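Local coordinates for protein glycoside hydrolase YxiA (Bacillus licheniformis, PDB 3LV4) that probably hydrolyses the alpha-1,5 linkages of arabinan as a calcium-binding member of glycoside hydrolase family 43, at residues A[16-19]-A[24-27]; A[55-60]-A[89-94]; A[196-201]-A[265-270]. All blocks are in the same frame, centred on the assembly; numbering follows the deposited sequence.

In the fold
All three contacts lie within the glycoside hydrolase family 43 region, whose catalytic fold is a five-bladed beta-propeller. They follow one another along the chain. Interaction 1 sits in the four-stranded sheet running from strand 17-21 to strand 44-47. Interaction 2 joins the loop after that sheet to strand 89-96 of the next one. These two have centres about 14 Å apart and touch through Ile19 CD1 and Phe89 CD2, 4.1 Å apart, so neighbouring sheets pack directly. Interaction 3 packs the start of strand 200-208 against the short, weakly bonded helix 264-267, its centre about 28 Å from that of interaction 1. Interaction 1 adjoins Asp15, the predicted proton acceptor; interaction 3 contains Glu201, the predicted proton donor.

Interaction 1 of 3, residues A[16-19]-A[24-27]; sequences PSII and TYYV. With ACT (acetate ion), chain F.
The Tyr25 ring meets an acetate oxygen at its edge, in the ring plane, and Tyr25 OH donates a 2.6 Å hydrogen bond to that acetate O. The acetate is probably from the crystallisation liquor. Ile18 CD1 approaches the same residue obliquely and touches Tyr25 CB at 4.0 Å, while Phe295 packs against the ring edge-to-face. On the other side of the sheet, the Tyr26 ring has Ile19 O near its edge. Its hydroxyl is hydrogen-bonded to Glu114.

The two segments are neighbouring strands of a beta hairpin, 17-21 and 24-29, the first two strands of a four-stranded antiparallel propeller blade. Ile19 and Tyr26 form a hydrogen-bonded pair. Tyr26 N reaches Ile19 O at 2.8 Å. The return bond runs from Ile19 N to Tyr26 O at 2.9 Å. Ile18 and Val27 form the adjacent non-hydrogen-bonded pair, where the CA of Ile18 lies 3.3 Å from Tyr26 O in a CA-H...O contact.

Ile18 has CG1 anti to the backbone N (chi1 -169°). Its second torsion of 79° then turns CD1 over Tyr26 O, 3.4 Å away, and on to Val27 CG1 at 3.8 Å. Pro16 CB adds to this apolar group by touching Val27 CB, and Ile306 of strand 303-310 packs on all three residues. Pro16 also follows Asp15, the predicted proton acceptor. Ser17 points away from the hairpin partner, its OG hydrogen-bonded to Asp80, and its side chain lies about 4 Å from a bound calcium ion.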
loop_
_atom_site.group_PDB
_atom_site.type_symbol
_atom_site.label_atom_id
_atom_site.label_comp_id
_atom_site.label_asym_id
_atom_site.label_seq_id
_atom_site.Cartn_x
_atom_site.Cartn_y
_atom_site.Cartn_z
ATOM N N PRO A 16 -0.149 4.160 7.052
ATOM C CA PRO A 16 1.012 5.057 6.988
ATOM C C PRO A 16 1.278 5.619 5.587
ATOM O O PRO A 16 1.325 4.865 4.601
ATOM C CB PRO A 16 2.171 4.143 7.405
ATOM C CG PRO A 16 1.714 2.782 6.950
ATOM C CD PRO A 16 0.246 2.763 7.294
ATOM N N SER A 17 1.462 6.933 5.512
ATOM C CA SER A 17 1.826 7.599 4.261
ATOM C C SER A 17 3.217 8.223 4.401
ATOM O O SER A 17 3.424 9.162 5.180
ATOM C CB SER A 17 0.778 8.653 3.878
ATOM O OG SER A 17 0.806 8.928 2.483
ATOM N N ILE A 18 4.166 7.685 3.643
ATOM C CA ILE A 18 5.581 8.029 3.778
ATOM C C ILE A 18 5.946 9.364 3.134
ATOM O O ILE A 18 5.431 9.726 2.072
ATOM C CB ILE A 18 6.475 6.899 3.174
ATOM C CG1 ILE A 18 7.952 7.088 3.540
ATOM C CG2 ILE A 18 6.303 6.813 1.652
ATOM C CD1 ILE A 18 8.298 6.633 4.939
ATOM N N ILE A 19 6.836 10.101 3.786
ATOM C CA ILE A 19 7.410 11.301 3.182
ATOM C C ILE A 19 8.786 11.519 3.790
ATOM O O ILE A 19 8.974 11.339 4.996
ATOM C CB ILE A 19 6.513 12.560 3.376
ATOM C CG1 ILE A 19 7.220 13.816 2.834
ATOM C CG2 ILE A 19 6.105 12.735 4.858
ATOM C CD1 ILE A 19 6.363 15.091 2.855
ATOM N N THR A 24 15.088 12.693 6.990
ATOM C CA THR A 24 14.350 11.871 7.941
ATOM C C THR A 24 13.070 11.370 7.285
ATOM O O THR A 24 12.414 12.119 6.566
ATOM C CB THR A 24 13.985 12.685 9.200
ATOM O OG1 THR A 24 15.183 13.075 9.880
ATOM C CG2 THR A 24 13.103 11.873 10.143
ATOM N N TYR A 25 12.731 10.105 7.517
ATOM C CA TYR A 25 11.492 9.543 6.984
ATOM C C TYR A 25 10.372 9.753 7.990
ATOM O O TYR A 25 10.548 9.501 9.182
ATOM C CB TYR A 25 11.635 8.042 6.726
ATOM C CG TYR A 25 12.657 7.685 5.671
ATOM C CD1 TYR A 25 12.330 7.722 4.319
ATOM C CD2 TYR A 25 13.944 7.297 6.026
ATOM C CE1 TYR A 25 13.260 7.397 3.349
ATOM C CE2 TYR A 25 14.880 6.970 5.067
ATOM C CZ TYR A 25 14.531 7.019 3.729
ATOM O OH TYR A 25 15.454 6.696 2.765
ATOM N N TYR A 26 9.224 10.211 7.499
ATOM C CA TYR A 26 8.030 10.349 8.316
ATOM C C TYR A 26 6.920 9.476 7.767
ATOM O O TYR A 26 6.818 9.291 6.554
ATOM C CB TYR A 26 7.563 11.810 8.313
ATOM C CG TYR A 26 8.481 12.723 9.078
ATOM C CD1 TYR A 26 9.591 13.294 8.468
ATOM C CD2 TYR A 26 8.236 13.015 10.416
ATOM C CE1 TYR A 26 10.440 14.132 9.176
ATOM C CE2 TYR A 26 9.075 13.845 11.131
ATOM C CZ TYR A 26 10.173 14.404 10.511
ATOM O OH TYR A 26 11.006 15.233 11.233
ATOM N N VAL A 27 6.098 8.925 8.657
ATOM C CA VAL A 27 4.825 8.355 8.239
ATOM C C VAL A 27 3.680 9.081 8.925
ATOM O O VAL A 27 3.726 9.346 10.136
ATOM C CB VAL A 27 4.718 6.822 8.482
ATOM C CG1 VAL A 27 5.566 6.058 7.457
ATOM C CG2 VAL A 27 5.093 6.461 9.925
HETATM C C ACT F . 17.860 4.496 4.170
HETATM O O ACT F . 17.721 5.525 3.470
HETATM O OXT ACT F . 16.938 3.652 4.117
HETATM C CH3 ACT F . 19.065 4.297 5.031
#

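Interaction 2 of 3, residues A[55-60]-A[89-94]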
loop_
_atom_site.group_PDB
_atom_site.type_symbol
_atom_site.label_atom_id
_atom_site.label_comp_id
_atom_site.label_asym_id
_atom_site.label_seq_id
_atom_site.Cartn_x
_atom_site.Cartn_y
_atom_site.Cartn_z
ATOM N N PRO A 55 0.843 17.227 18.615
ATOM C CA PRO A 55 1.804 18.213 18.104
ATOM C C PRO A 55 1.548 18.620 16.653
ATOM O O PRO A 55 1.881 19.747 16.273
ATOM C CB PRO A 55 3.157 17.498 18.230
ATOM C CG PRO A 55 2.831 16.061 18.436
ATOM C CD PRO A 55 1.501 16.007 19.100
ATOM N N LEU A 56 0.965 17.728 15.855
ATOM C CA LEU A 56 0.711 18.039 14.448
ATOM C C LEU A 56 -0.349 19.131 14.318
ATOM O O LEU A 56 -0.227 20.029 13.490
ATOM C CB LEU A 56 0.287 16.787 13.671
ATOM C CG LEU A 56 1.257 15.600 13.704
ATOM C CD1 LEU A 56 0.704 14.447 12.880
ATOM C CD2 LEU A 56 2.656 15.991 13.211
ATOM N N ILE A 57 -1.396 19.034 15.132
ATOM C CA ILE A 57 -2.431 20.067 15.198
ATOM C C ILE A 57 -2.953 20.137 16.632
ATOM O O ILE A 57 -3.935 19.477 16.973
ATOM C CB ILE A 57 -3.627 19.763 14.261
ATOM C CG1 ILE A 57 -3.154 19.279 12.888
ATOM C CG2 ILE A 57 -4.508 21.010 14.103
ATOM C CD1 ILE A 57 -4.310 18.961 11.921
ATOM N N PRO A 58 -2.285 20.928 17.483
ATOM C CA PRO A 58 -2.586 20.935 18.922
ATOM C C PRO A 58 -4.009 21.385 19.263
ATOM O O PRO A 58 -4.527 21.005 20.313
ATOM C CB PRO A 58 -1.562 21.926 19.493
ATOM C CG PRO A 58 -0.477 22.005 18.475
ATOM C CD PRO A 58 -1.105 21.742 17.143
ATOM N N ASN A 59 -4.617 22.192 18.397
ATOM C CA ASN A 59 -5.998 22.636 18.581
ATOM C C ASN A 59 -6.935 21.932 17.606
ATOM O O ASN A 59 -7.935 22.511 17.156
ATOM C CB ASN A 59 -6.097 24.143 18.356
ATOM C CG ASN A 59 -5.819 24.531 16.915
ATOM O OD1 ASN A 59 -4.972 23.930 16.246
ATOM N ND2 ASN A 59 -6.527 25.540 16.431
ATOM N N VAL A 60 -6.606 20.684 17.283
ATOM C CA VAL A 60 -7.283 19.950 16.212
ATOM C C VAL A 60 -8.811 20.055 16.217
ATOM O O VAL A 60 -9.414 20.210 15.156
ATOM C CB VAL A 60 -6.843 18.453 16.179
ATOM C CG1 VAL A 60 -7.190 17.758 17.490
ATOM C CG2 VAL A 60 -7.455 17.718 14.975
ATOM N N PHE A 89 4.487 22.016 3.696
ATOM C CA PHE A 89 3.972 20.663 3.812
ATOM C C PHE A 89 2.456 20.680 3.818
ATOM O O PHE A 89 1.829 21.301 4.677
ATOM C CB PHE A 89 4.552 19.982 5.057
ATOM C CG PHE A 89 6.047 19.881 5.024
ATOM C CD1 PHE A 89 6.841 20.842 5.644
ATOM C CD2 PHE A 89 6.664 18.854 4.325
ATOM C CE1 PHE A 89 8.218 20.755 5.593
ATOM C CE2 PHE A 89 8.045 18.765 4.268
ATOM C CZ PHE A 89 8.822 19.712 4.898
ATOM N N TYR A 90 1.884 19.999 2.830
ATOM C CA TYR A 90 0.453 20.025 2.586
ATOM C C TYR A 90 -0.167 18.718 3.038
ATOM O O TYR A 90 0.104 17.656 2.458
ATOM C CB TYR A 90 0.185 20.257 1.095
ATOM C CG TYR A 90 0.466 21.677 0.664
ATOM C CD1 TYR A 90 1.767 22.178 0.636
ATOM C CD2 TYR A 90 -0.572 22.522 0.306
ATOM C CE1 TYR A 90 2.018 23.480 0.261
ATOM C CE2 TYR A 90 -0.340 23.818 -0.073
ATOM C CZ TYR A 90 0.952 24.298 -0.094
ATOM O OH TYR A 90 1.164 25.602 -0.469
HETATM N N MSE A 91 -0.980 18.803 4.091
HETATM C CA MSE A 91 -1.699 17.651 4.604
HETATM C C MSE A 91 -3.109 17.588 4.044
HETATM O O MSE A 91 -3.913 18.505 4.214
HETATM C CB MSE A 91 -1.762 17.675 6.130
HETATM C CG MSE A 91 -2.574 16.514 6.716
HETATM SE SE MSE A 91 -2.772 16.638 8.672
HETATM C CE MSE A 91 -0.893 16.335 9.162
ATOM N N TYR A 92 -3.400 16.490 3.364
ATOM C CA TYR A 92 -4.740 16.217 2.899
ATOM C C TYR A 92 -5.411 15.348 3.951
ATOM O O TYR A 92 -5.124 14.155 4.068
ATOM C CB TYR A 92 -4.671 15.562 1.519
ATOM C CG TYR A 92 -4.095 16.549 0.519
ATOM C CD1 TYR A 92 -4.929 17.346 -0.259
ATOM C CD2 TYR A 92 -2.717 16.744 0.412
ATOM C CE1 TYR A 92 -4.410 18.277 -1.153
ATOM C CE2 TYR A 92 -2.190 17.678 -0.475
ATOM C CZ TYR A 92 -3.044 18.436 -1.255
ATOM O OH TYR A 92 -2.538 19.374 -2.127
ATOM N N TYR A 93 -6.273 15.976 4.749
ATOM C CA TYR A 93 -6.889 15.319 5.890
ATOM C C TYR A 93 -8.338 14.987 5.572
ATOM O O TYR A 93 -8.945 15.585 4.676
ATOM C CB TYR A 93 -6.810 16.218 7.131
ATOM C CG TYR A 93 -7.635 17.478 6.997
ATOM C CD1 TYR A 93 -9.015 17.446 7.162
ATOM C CD2 TYR A 93 -7.040 18.693 6.687
ATOM C CE1 TYR A 93 -9.782 18.592 7.027
ATOM C CE2 TYR A 93 -7.797 19.853 6.564
ATOM C CZ TYR A 93 -9.169 19.793 6.727
ATOM O OH TYR A 93 -9.927 20.936 6.597
ATOM N N ASN A 94 -8.901 14.041 6.317
ATOM C CA ASN A 94 -10.276 13.629 6.079
ATOM C C ASN A 94 -10.869 12.932 7.294
ATOM O O ASN A 94 -10.148 12.357 8.118
ATOM C CB ASN A 94 -10.349 12.724 4.839
ATOM C CG ASN A 94 -9.388 11.547 4.916
ATOM O OD1 ASN A 94 -8.229 11.632 4.493
ATOM N ND2 ASN A 94 -9.863 10.449 5.454
#
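Ile57 and Met91 meet by apolar packing: Ile57 CD1 lies 4.3 Å from the selenium of Met91, which is modelled as selenomethionine. Leu56 CD1 comes to the terminal CE of the same side chain at 4.5 Å. The contact is therefore one long side chain meeting the ends of two branched ones. It is light, with about 100 Å² buried in all, but all three residues are buried in the protein.

Met91 bridges a wide gap, since its CA is 10.1 Å from the CA of Leu56. Its chain runs out from the strand fully extended through the first two torsions, then bends at the third (chi3 -68°). The extended start carries selenium to Ile57, and the third torsion turns CE to Leu56. Both loop residues point their side chains toward the strand.

The next shell holds these groups in place. Val81, on the neighbouring strand 80-83, packs on Met91. The backbone of Met91 is hydrogen-bonded to Ala108 on strand 103-110. On the loop side, the backbone of Leu56 is hydrogen-bonded to that of Tyr117, and Asn54 OD1 accepts a bond from Leu56 N. Ile57 starts a type I beta turn that ends at Val60. The turn is closed by a weak hydrogen bond from Val60 N to Ile57 O, 2.9 Å long. It leads into helix 60-63. Asn59 stands at the N-cap position; its side chain makes no capping bond, and its ND2 is hydrogen-bonded to the carboxylates of Glu62 and Glu63.

The arrangement is inter-blade packing of a beta-propeller, in which the connection leaving one blade, after strand 44-47, lies against the second strand of the next.

Interaction 3 of 3, residues A[196-201]-A[265-270]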
loop_
_atom_site.group_PDB
_atom_site.type_symbol
_atom_site.label_atom_id
_atom_site.label_comp_id
_atom_site.label_asym_id
_atom_site.label_seq_id
_atom_site.Cartn_x
_atom_site.Cartn_y
_atom_site.Cartn_z
ATOM N N ASN A 196 -19.996 0.412 -6.982
ATOM C CA ASN A 196 -20.902 -0.522 -6.322
ATOM C C ASN A 196 -20.368 -1.077 -5.003
ATOM O O ASN A 196 -20.556 -2.251 -4.700
ATOM C CB ASN A 196 -21.260 -1.671 -7.270
ATOM C CG ASN A 196 -21.994 -1.192 -8.505
ATOM O OD1 ASN A 196 -22.709 -0.182 -8.459
ATOM N ND2 ASN A 196 -21.820 -1.903 -9.620
ATOM N N HIS A 197 -19.724 -0.221 -4.214
ATOM C CA HIS A 197 -19.275 -0.600 -2.881
ATOM C C HIS A 197 -18.293 -1.786 -2.898
ATOM O O HIS A 197 -18.435 -2.736 -2.123
ATOM C CB HIS A 197 -20.483 -0.889 -1.974
ATOM C CG HIS A 197 -21.341 0.310 -1.712
ATOM N ND1 HIS A 197 -22.522 0.550 -2.388
ATOM C CD2 HIS A 197 -21.198 1.332 -0.838
ATOM C CE1 HIS A 197 -23.063 1.669 -1.946
ATOM N NE2 HIS A 197 -22.281 2.163 -1.000
ATOM N N SER A 198 -17.299 -1.709 -3.779
ATOM C CA SER A 198 -16.215 -2.689 -3.826
ATOM C C SER A 198 -15.258 -2.432 -2.676
ATOM O O SER A 198 -14.999 -1.281 -2.326
ATOM C CB SER A 198 -15.411 -2.528 -5.112
ATOM O OG SER A 198 -16.239 -2.601 -6.251
ATOM N N ARG A 199 -14.694 -3.493 -2.115
ATOM C CA ARG A 199 -13.780 -3.317 -0.995
ATOM C C ARG A 199 -12.395 -3.017 -1.540
ATOM O O ARG A 199 -11.529 -3.892 -1.587
ATOM C CB ARG A 199 -13.796 -4.531 -0.067
ATOM C CG ARG A 199 -15.184 -4.743 0.561
ATOM C CD ARG A 199 -15.107 -5.391 1.943
ATOM N NE ARG A 199 -14.599 -6.758 1.869
ATOM C CZ ARG A 199 -14.251 -7.477 2.932
ATOM N NH1 ARG A 199 -14.347 -6.951 4.149
ATOM N NH2 ARG A 199 -13.803 -8.715 2.779
ATOM N N ILE A 200 -12.220 -1.770 -1.973
ATOM C CA ILE A 200 -10.961 -1.278 -2.523
ATOM C C ILE A 200 -10.722 0.115 -1.957
ATOM O O ILE A 200 -11.598 0.975 -2.041
ATOM C CB ILE A 200 -11.008 -1.186 -4.063
ATOM C CG1 ILE A 200 -11.474 -2.518 -4.669
ATOM C CG2 ILE A 200 -9.639 -0.766 -4.610
ATOM C CD1 ILE A 200 -11.584 -2.525 -6.194
ATOM N N GLU A 201 -9.548 0.332 -1.369
ATOM C CA GLU A 201 -9.231 1.623 -0.755
ATOM C C GLU A 201 -7.719 1.784 -0.655
ATOM O O GLU A 201 -6.974 0.909 -1.103
ATOM C CB GLU A 201 -9.872 1.730 0.638
ATOM C CG GLU A 201 -9.288 0.769 1.679
ATOM C CD GLU A 201 -10.026 0.823 3.012
ATOM O OE1 GLU A 201 -11.029 1.567 3.121
ATOM O OE2 GLU A 201 -9.603 0.113 3.954
ATOM N N ARG A 265 -16.187 -11.448 -4.507
ATOM C CA ARG A 265 -16.019 -12.442 -5.564
ATOM C C ARG A 265 -15.820 -11.786 -6.933
ATOM O O ARG A 265 -15.073 -12.287 -7.770
ATOM C CB ARG A 265 -17.222 -13.382 -5.606
ATOM C CG ARG A 265 -16.937 -14.801 -5.121
ATOM C CD ARG A 265 -16.703 -14.897 -3.619
ATOM N NE ARG A 265 -15.338 -14.554 -3.204
ATOM C CZ ARG A 265 -15.034 -14.136 -1.978
ATOM N NH1 ARG A 265 -16.001 -14.013 -1.077
ATOM N NH2 ARG A 265 -13.780 -13.832 -1.651
ATOM N N SER A 266 -16.485 -10.661 -7.165
ATOM C CA SER A 266 -16.402 -10.014 -8.468
ATOM C C SER A 266 -15.083 -9.295 -8.713
ATOM O O SER A 266 -14.666 -9.139 -9.864
ATOM C CB SER A 266 -17.561 -9.037 -8.666
ATOM O OG SER A 266 -18.756 -9.757 -8.888
ATOM N N ILE A 267 -14.432 -8.855 -7.641
ATOM C CA ILE A 267 -13.222 -8.049 -7.800
ATOM C C ILE A 267 -11.935 -8.847 -7.604
ATOM O O ILE A 267 -10.899 -8.496 -8.166
ATOM C CB ILE A 267 -13.207 -6.793 -6.891
ATOM C CG1 ILE A 267 -13.142 -7.183 -5.409
ATOM C CG2 ILE A 267 -14.425 -5.885 -7.178
ATOM C CD1 ILE A 267 -12.858 -5.999 -4.493
ATOM N N GLU A 268 -12.003 -9.941 -6.849
ATOM C CA GLU A 268 -10.779 -10.686 -6.534
ATOM C C GLU A 268 -10.023 -11.312 -7.726
ATOM O O GLU A 268 -8.839 -11.621 -7.596
ATOM C CB GLU A 268 -11.023 -11.738 -5.445
ATOM C CG GLU A 268 -11.878 -12.907 -5.883
ATOM C CD GLU A 268 -12.185 -13.870 -4.739
ATOM O OE1 GLU A 268 -11.697 -13.669 -3.598
ATOM O OE2 GLU A 268 -12.930 -14.833 -4.984
ATOM N N PRO A 269 -10.687 -11.509 -8.885
ATOM C CA PRO A 269 -9.871 -12.040 -9.988
ATOM C C PRO A 269 -8.891 -11.029 -10.571
ATOM O O PRO A 269 -8.094 -11.396 -11.437
ATOM C CB PRO A 269 -10.912 -12.401 -11.070
ATOM C CG PRO A 269 -12.213 -12.528 -10.343
ATOM C CD PRO A 269 -12.126 -11.522 -9.204
ATOM N N TYR A 270 -8.935 -9.784 -10.113
ATOM C CA TYR A 270 -8.248 -8.703 -10.816
ATOM C C TYR A 270 -7.199 -8.020 -9.970
ATOM O O TYR A 270 -7.310 -7.993 -8.746
ATOM C CB TYR A 270 -9.272 -7.680 -11.293
ATOM C CG TYR A 270 -10.281 -8.313 -12.206
ATOM C CD1 TYR A 270 -9.922 -8.715 -13.487
ATOM C CD2 TYR A 270 -11.582 -8.544 -11.786
ATOM C CE1 TYR A 270 -10.836 -9.316 -14.328
ATOM C CE2 TYR A 270 -12.508 -9.144 -12.633
ATOM C CZ TYR A 270 -12.124 -9.524 -13.898
ATOM O OH TYR A 270 -13.025 -10.117 -14.751
#
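Ile267 makes every direct contact here: one with an apolar side chain, the other two van der Waals touches of its methyls on oxygen atoms. Its CD1 lies 3.8 Å from Ile200 CG1, the two side chains running alongside one another and pointing opposite ways. The same methyl rests 3.8 Å from the backbone oxygen of Arg199. The other branch, CG2, touches Ser198 OG at 3.9 Å. The first torsion of Ile267 (chi1 66°) sets CG1 between its backbone N and carbonyl carbon, and this sends the two branches to different partners. Phe220 of strand 213-220 packs on both isoleucines. Trimming Ile267 to an alanine would remove both outer branches, and would probably open a gap beside Ile200 and leave the Ser198 side chain without its apolar neighbour.

The two segments share no hydrogen bond or salt bridge directly; their polar groups find partners within their own segment or outside both. Ser198 OG is hydrogen-bonded to Gly195 O and Gly256 N. Arg199 forms a salt bridge with Asp264, just before the second segment. Arg265 holds Glu268 through NE and one terminal nitrogen: NE reaches OE2 at 3.0 Å and NH2 reaches OE1 at 2.9 Å. Both oxygens lie close to the guanidinium plane, but the donors come from above the carboxylate plane, 56° out of it at OE2. Glu268 OE1 also accepts a hydrogen bond from Ile366 N.

Backbone turns shape both sides. Arg199 centres an inverse gamma turn, with a weak hydrogen bond from Ile200 N to Ser198 O. Ile267 to Tyr270 is a type I turn closed by Tyr270 N and Ile267 O, 3.1 Å apart.

Glu201, the predicted proton donor, directly follows Ile200 and is hydrogen-bonded to Ser165 and Tyr229. The chemistry implies that the short, weakly bonded helix 264-267 is joined to the strand leading into this residue by van der Waals packing of one isoleucine, with Arg199 to Asp264 as the nearby ionic tie.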